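DSBA-like thioredoxin domain-containing protein (Nitrosomonas europaea, PDB 2IN3) is probably a thiol-disulfide oxidoreductase of the DsbA family, FrnE-like subfamily, and a putative protein disulfide isomerase. Local coordinates at residues I90-T93 against E94-C97; I118-A121 against F122-Q126. All coordinates share one frame; numbering follows the deposited sequence.

In the fold
Both contacts are local and lie in the helical part of the DsbA-like thioredoxin fold, away from its four-stranded mixed sheet. Contact 1 (90-97) comes first and is the N-terminal start of helix 94-106; contact 2 (118-126) follows in series as the C-terminal end of helix 111-123, the next helix along the chain. Their centres are about 13 Å apart, and they touch: the Tyr91 hydroxyl packs against the Phe122 ring, and Ile118 CD1 against the backbone of Ala96. Both lie beside the start of helix 19-35, whose Cys18 and Cys21 fit a thioredoxin-type CxxC, so together they probably border the redox site.

Contact 1. Residues I90-T93 against E94-C97; sequences IYDT and EPAC
Asp92 turns its carboxylate across the first turn of helix 94-106, where one oxygen takes a backbone N-H and the other lies against a proline ring. With CG anti to the backbone N (chi1 -177°), OD1 accepts from Glu94 N at 3.2 Å. The bond is fairly straight at hydrogen (162°), but the donor stands above the carboxylate plane, 57° out of it; Thr52 N adds a weak bond to OD1. This is a capping bond, a role that suits the short, acceptor-bearing side chain of aspartate, and its negative charge probably also suits the positive end of the helix dipole. OD2 approaches Pro95 CD at 3.3 Å, the acid and the pyrrolidine ring crossing at about a right angle. Proline fits an N-terminal turn, where its missing N-H costs no helical bond. Glu94 bends at chi2, and a water donates to both its OE1 and Asp92 OD2, probably easing two like charges; OE2 makes its salt bridge with Arg98. A second water links Asp92 O to Ala96 N, supplying the acceptor that this early N-H needs. The first helical bond, Cys97 N to Thr93 O at 3.3 Å, is weak. On its inner side, Ala96 meets Ile118 of helix 111-123, Cys97 meets Thr162 and Phe166 of helix 156-171, and Thr93 touches Asp15 and Met17, just before helix 19-35.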
loop_
_atom_site.group_PDB
_atom_site.type_symbol
_atom_site.label_atom_id
_atom_site.label_comp_id
_atom_site.label_asym_id
_atom_site.label_seq_id
_atom_site.Cartn_x
_atom_site.Cartn_y
_atom_site.Cartn_z
ATOM N N ILE A 90 -17.514 7.151 -2.394
ATOM C CA ILE A 90 -17.492 6.198 -1.293
ATOM C C ILE A 90 -16.048 5.719 -1.110
ATOM O O ILE A 90 -15.445 5.145 -2.024
ATOM C CB ILE A 90 -18.464 5.019 -1.530
ATOM C CG1 ILE A 90 -19.911 5.540 -1.642
ATOM C CG2 ILE A 90 -18.336 3.963 -0.420
ATOM C CD1 ILE A 90 -20.946 4.466 -1.871
ATOM N N TYR A 91 -15.503 5.966 0.072
ATOM C CA TYR A 91 -14.095 5.713 0.350
ATOM C C TYR A 91 -13.853 4.247 0.806
ATOM O O TYR A 91 -13.441 3.994 1.949
ATOM C CB TYR A 91 -13.582 6.744 1.376
ATOM C CG TYR A 91 -12.121 7.081 1.194
ATOM C CD1 TYR A 91 -11.729 8.279 0.588
ATOM C CD2 TYR A 91 -11.126 6.187 1.599
ATOM C CE1 TYR A 91 -10.382 8.583 0.405
ATOM C CE2 TYR A 91 -9.772 6.476 1.409
ATOM C CZ TYR A 91 -9.414 7.669 0.815
ATOM O OH TYR A 91 -8.087 7.934 0.637
ATOM N N ASP A 92 -14.119 3.299 -0.100
ATOM C CA ASP A 92 -13.963 1.866 0.172
ATOM C C ASP A 92 -12.576 1.367 -0.217
ATOM O O ASP A 92 -12.267 1.211 -1.411
ATOM C CB ASP A 92 -15.038 1.037 -0.545
ATOM C CG ASP A 92 -14.943 -0.462 -0.224
ATOM O OD1 ASP A 92 -14.251 -0.841 0.757
ATOM O OD2 ASP A 92 -15.571 -1.279 -0.945
ATOM N N THR A 93 -11.739 1.116 0.783
ATOM C CA THR A 93 -10.349 0.747 0.531
ATOM C C THR A 93 -10.137 -0.766 0.294
ATOM O O THR A 93 -9.060 -1.180 -0.137
ATOM C CB THR A 93 -9.406 1.241 1.657
ATOM O OG1 THR A 93 -9.775 0.616 2.879
ATOM C CG2 THR A 93 -9.500 2.776 1.881
ATOM N N GLU A 94 -11.153 -1.588 0.527
ATOM C CA GLU A 94 -10.953 -3.034 0.446
ATOM C C GLU A 94 -10.646 -3.587 -0.954
ATOM O O GLU A 94 -9.771 -4.464 -1.082
ATOM C CB GLU A 94 -12.098 -3.816 1.138
ATOM C CG GLU A 94 -11.863 -5.314 1.267
ATOM C CD GLU A 94 -12.270 -6.083 0.025
ATOM O OE1 GLU A 94 -13.023 -5.507 -0.788
ATOM O OE2 GLU A 94 -11.860 -7.262 -0.139
ATOM N N PRO A 95 -11.419 -3.178 -1.995
ATOM C CA PRO A 95 -11.110 -3.744 -3.311
ATOM C C PRO A 95 -9.679 -3.495 -3.816
ATOM O O PRO A 95 -9.091 -4.401 -4.390
ATOM C CB PRO A 95 -12.145 -3.080 -4.220
ATOM C CG PRO A 95 -13.338 -2.899 -3.297
ATOM C CD PRO A 95 -12.658 -2.374 -2.050
ATOM N N ALA A 96 -9.127 -2.300 -3.589
ATOM C CA ALA A 96 -7.774 -2.025 -4.037
ATOM C C ALA A 96 -6.795 -2.907 -3.256
ATOM O O ALA A 96 -5.858 -3.447 -3.836
ATOM C CB ALA A 96 -7.426 -0.533 -3.867
ATOM N N CYS A 97 -6.993 -3.031 -1.951
ATOM C CA CYS A 97 -6.172 -3.976 -1.158
ATOM C C CYS A 97 -6.239 -5.403 -1.725
ATOM O O CYS A 97 -5.210 -6.070 -1.892
ATOM C CB CYS A 97 -6.613 -3.971 0.300
ATOM S SG CYS A 97 -6.203 -2.482 1.143
HETATM O O HOH W 1 -10.564 0.207 -3.007
HETATM O O HOH W 2 -15.348 -4.416 -0.816
#

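Contact 2. Residues I118-A121 against F122-Q126. With EDO (1,2-ethanediol), chain C.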
loop_
_atom_site.group_PDB
_atom_site.type_symbol
_atom_site.label_atom_id
_atom_site.label_comp_id
_atom_site.label_asym_id
_atom_site.label_seq_id
_atom_site.Cartn_x
_atom_site.Cartn_y
_atom_site.Cartn_z
ATOM N N ILE A 118 -2.062 1.827 -8.714
ATOM C CA ILE A 118 -3.345 2.167 -8.076
ATOM C C ILE A 118 -3.282 3.568 -7.439
ATOM O O ILE A 118 -4.153 4.397 -7.662
ATOM C CB ILE A 118 -3.745 1.142 -6.983
ATOM C CG1 ILE A 118 -4.061 -0.238 -7.628
ATOM C CG2 ILE A 118 -4.921 1.659 -6.170
ATOM C CD1 ILE A 118 -4.179 -1.342 -6.581
ATOM N N GLN A 119 -2.207 3.839 -6.714
ATOM C CA GLN A 119 -2.070 5.132 -6.033
ATOM C C GLN A 119 -2.052 6.296 -7.027
ATOM O O GLN A 119 -2.649 7.354 -6.783
ATOM C CB GLN A 119 -0.798 5.132 -5.185
ATOM C CG GLN A 119 -0.835 4.105 -4.046
ATOM C CD GLN A 119 0.012 4.570 -2.908
ATOM O OE1 GLN A 119 1.224 4.553 -2.998
ATOM N NE2 GLN A 119 -0.627 5.043 -1.838
ATOM N N ARG A 120 -1.358 6.110 -8.142
ATOM C CA ARG A 120 -1.263 7.166 -9.132
ATOM C C ARG A 120 -2.626 7.363 -9.806
ATOM O O ARG A 120 -3.040 8.518 -10.060
ATOM C CB ARG A 120 -0.170 6.861 -10.158
ATOM C CG ARG A 120 0.162 8.010 -11.068
ATOM C CD ARG A 120 1.185 7.556 -12.129
ATOM N NE ARG A 120 2.466 7.136 -11.541
ATOM C CZ ARG A 120 2.872 5.871 -11.395
ATOM N NH1 ARG A 120 2.110 4.837 -11.791
ATOM N NH2 ARG A 120 4.065 5.628 -10.851
ATOM N N ALA A 121 -3.310 6.250 -10.079
ATOM C CA ALA A 121 -4.585 6.299 -10.773
ATOM C C ALA A 121 -5.611 7.022 -9.909
ATOM O O ALA A 121 -6.487 7.711 -10.425
ATOM C CB ALA A 121 -5.060 4.914 -11.127
ATOM N N PHE A 122 -5.516 6.804 -8.601
ATOM C CA PHE A 122 -6.393 7.437 -7.648
ATOM C C PHE A 122 -6.033 8.917 -7.396
ATOM O O PHE A 122 -6.849 9.814 -7.656
ATOM C CB PHE A 122 -6.368 6.649 -6.342
ATOM C CG PHE A 122 -7.275 7.212 -5.271
ATOM C CD1 PHE A 122 -8.647 7.378 -5.510
ATOM C CD2 PHE A 122 -6.773 7.525 -4.031
ATOM C CE1 PHE A 122 -9.493 7.881 -4.510
ATOM C CE2 PHE A 122 -7.606 8.036 -3.025
ATOM C CZ PHE A 122 -8.959 8.220 -3.269
ATOM N N TYR A 123 -4.820 9.169 -6.910
ATOM C CA TYR A 123 -4.452 10.536 -6.500
ATOM C C TYR A 123 -4.292 11.515 -7.656
ATOM O O TYR A 123 -4.662 12.700 -7.538
ATOM C CB TYR A 123 -3.217 10.524 -5.610
ATOM C CG TYR A 123 -3.498 9.859 -4.281
ATOM C CD1 TYR A 123 -4.471 10.379 -3.421
ATOM C CD2 TYR A 123 -2.813 8.705 -3.884
ATOM C CE1 TYR A 123 -4.756 9.773 -2.201
ATOM C CE2 TYR A 123 -3.105 8.074 -2.648
ATOM C CZ TYR A 123 -4.065 8.654 -1.818
ATOM O OH TYR A 123 -4.387 8.072 -0.638
ATOM N N VAL A 124 -3.782 11.023 -8.780
ATOM C CA VAL A 124 -3.548 11.870 -9.947
ATOM C C VAL A 124 -4.663 11.672 -10.952
ATOM O O VAL A 124 -5.266 12.644 -11.403
ATOM C CB VAL A 124 -2.159 11.579 -10.581
ATOM C CG1 VAL A 124 -1.874 12.493 -11.801
ATOM C CG2 VAL A 124 -1.049 11.715 -9.502
ATOM N N GLY A 125 -4.954 10.416 -11.278
ATOM C CA GLY A 125 -5.931 10.109 -12.321
ATOM C C GLY A 125 -7.362 10.394 -11.886
ATOM O O GLY A 125 -8.246 10.534 -12.727
ATOM N N GLN A 126 -7.589 10.464 -10.566
ATOM C CA GLN A 126 -8.940 10.601 -9.987
ATOM C C GLN A 126 -9.838 9.435 -10.374
ATOM O O GLN A 126 -11.055 9.600 -10.593
ATOM C CB GLN A 126 -9.568 11.941 -10.385
ATOM C CG GLN A 126 -8.723 13.112 -9.959
ATOM C CD GLN A 126 -9.435 14.428 -10.031
ATOM O OE1 GLN A 126 -10.019 14.762 -11.047
ATOM N NE2 GLN A 126 -9.379 15.193 -8.952
HETATM C C1 EDO C . 4.767 10.148 -10.476
HETATM O O1 EDO C . 3.443 9.620 -10.423
HETATM C C2 EDO C . 5.707 9.240 -9.702
HETATM O O2 EDO C . 5.310 7.885 -9.912
#
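The C-terminal end of helix 111-123 unwinds here beside the probable CxxC site, Gln119 touching Cys21. The i to i+4 pattern includes Tyr123 N to Gln119 O at 2.8 Å and Val124 N to Arg120 O at 2.9 Å, the latter donor tilted 33° from the carbonyl plane. Gly125 N then reaches back five residues to share Arg120 O at 3.0 Å, in the carbonyl plane. Gly125, with no side chain, brings its CA to 3.1 Å from Ala121 O in this tight turn; Gln126 then leaves helical geometry with positive phi. One turn apart, Gln119 and Tyr123 lie side by side and point the same way, since each has CG anti to its carbonyl carbon. The amide meets the edge of the phenol ring, NE2 4.0 Å from Tyr123 CE2, with the two planes 70° apart, and NE2 bonds to Pro16 O. Phe122 CD2 sits over the centre of one face of the Tyr123 ring, 3.5 Å above its plane. The long Arg120 chain reaches outward, and NE and NH2 donate to O1 and O2 of an ethanediol probably left from crystallisation, NH2 at 2.7 Å from O2. Tyr123 also meets Trp22 of helix 19-35 and, edge-to-face, Trp68 of helix 58-75, while branched Ile118 and small Ala121 pack on Leu138 of helix 132-141 and Ile118 also on Val100 of helix 94-106.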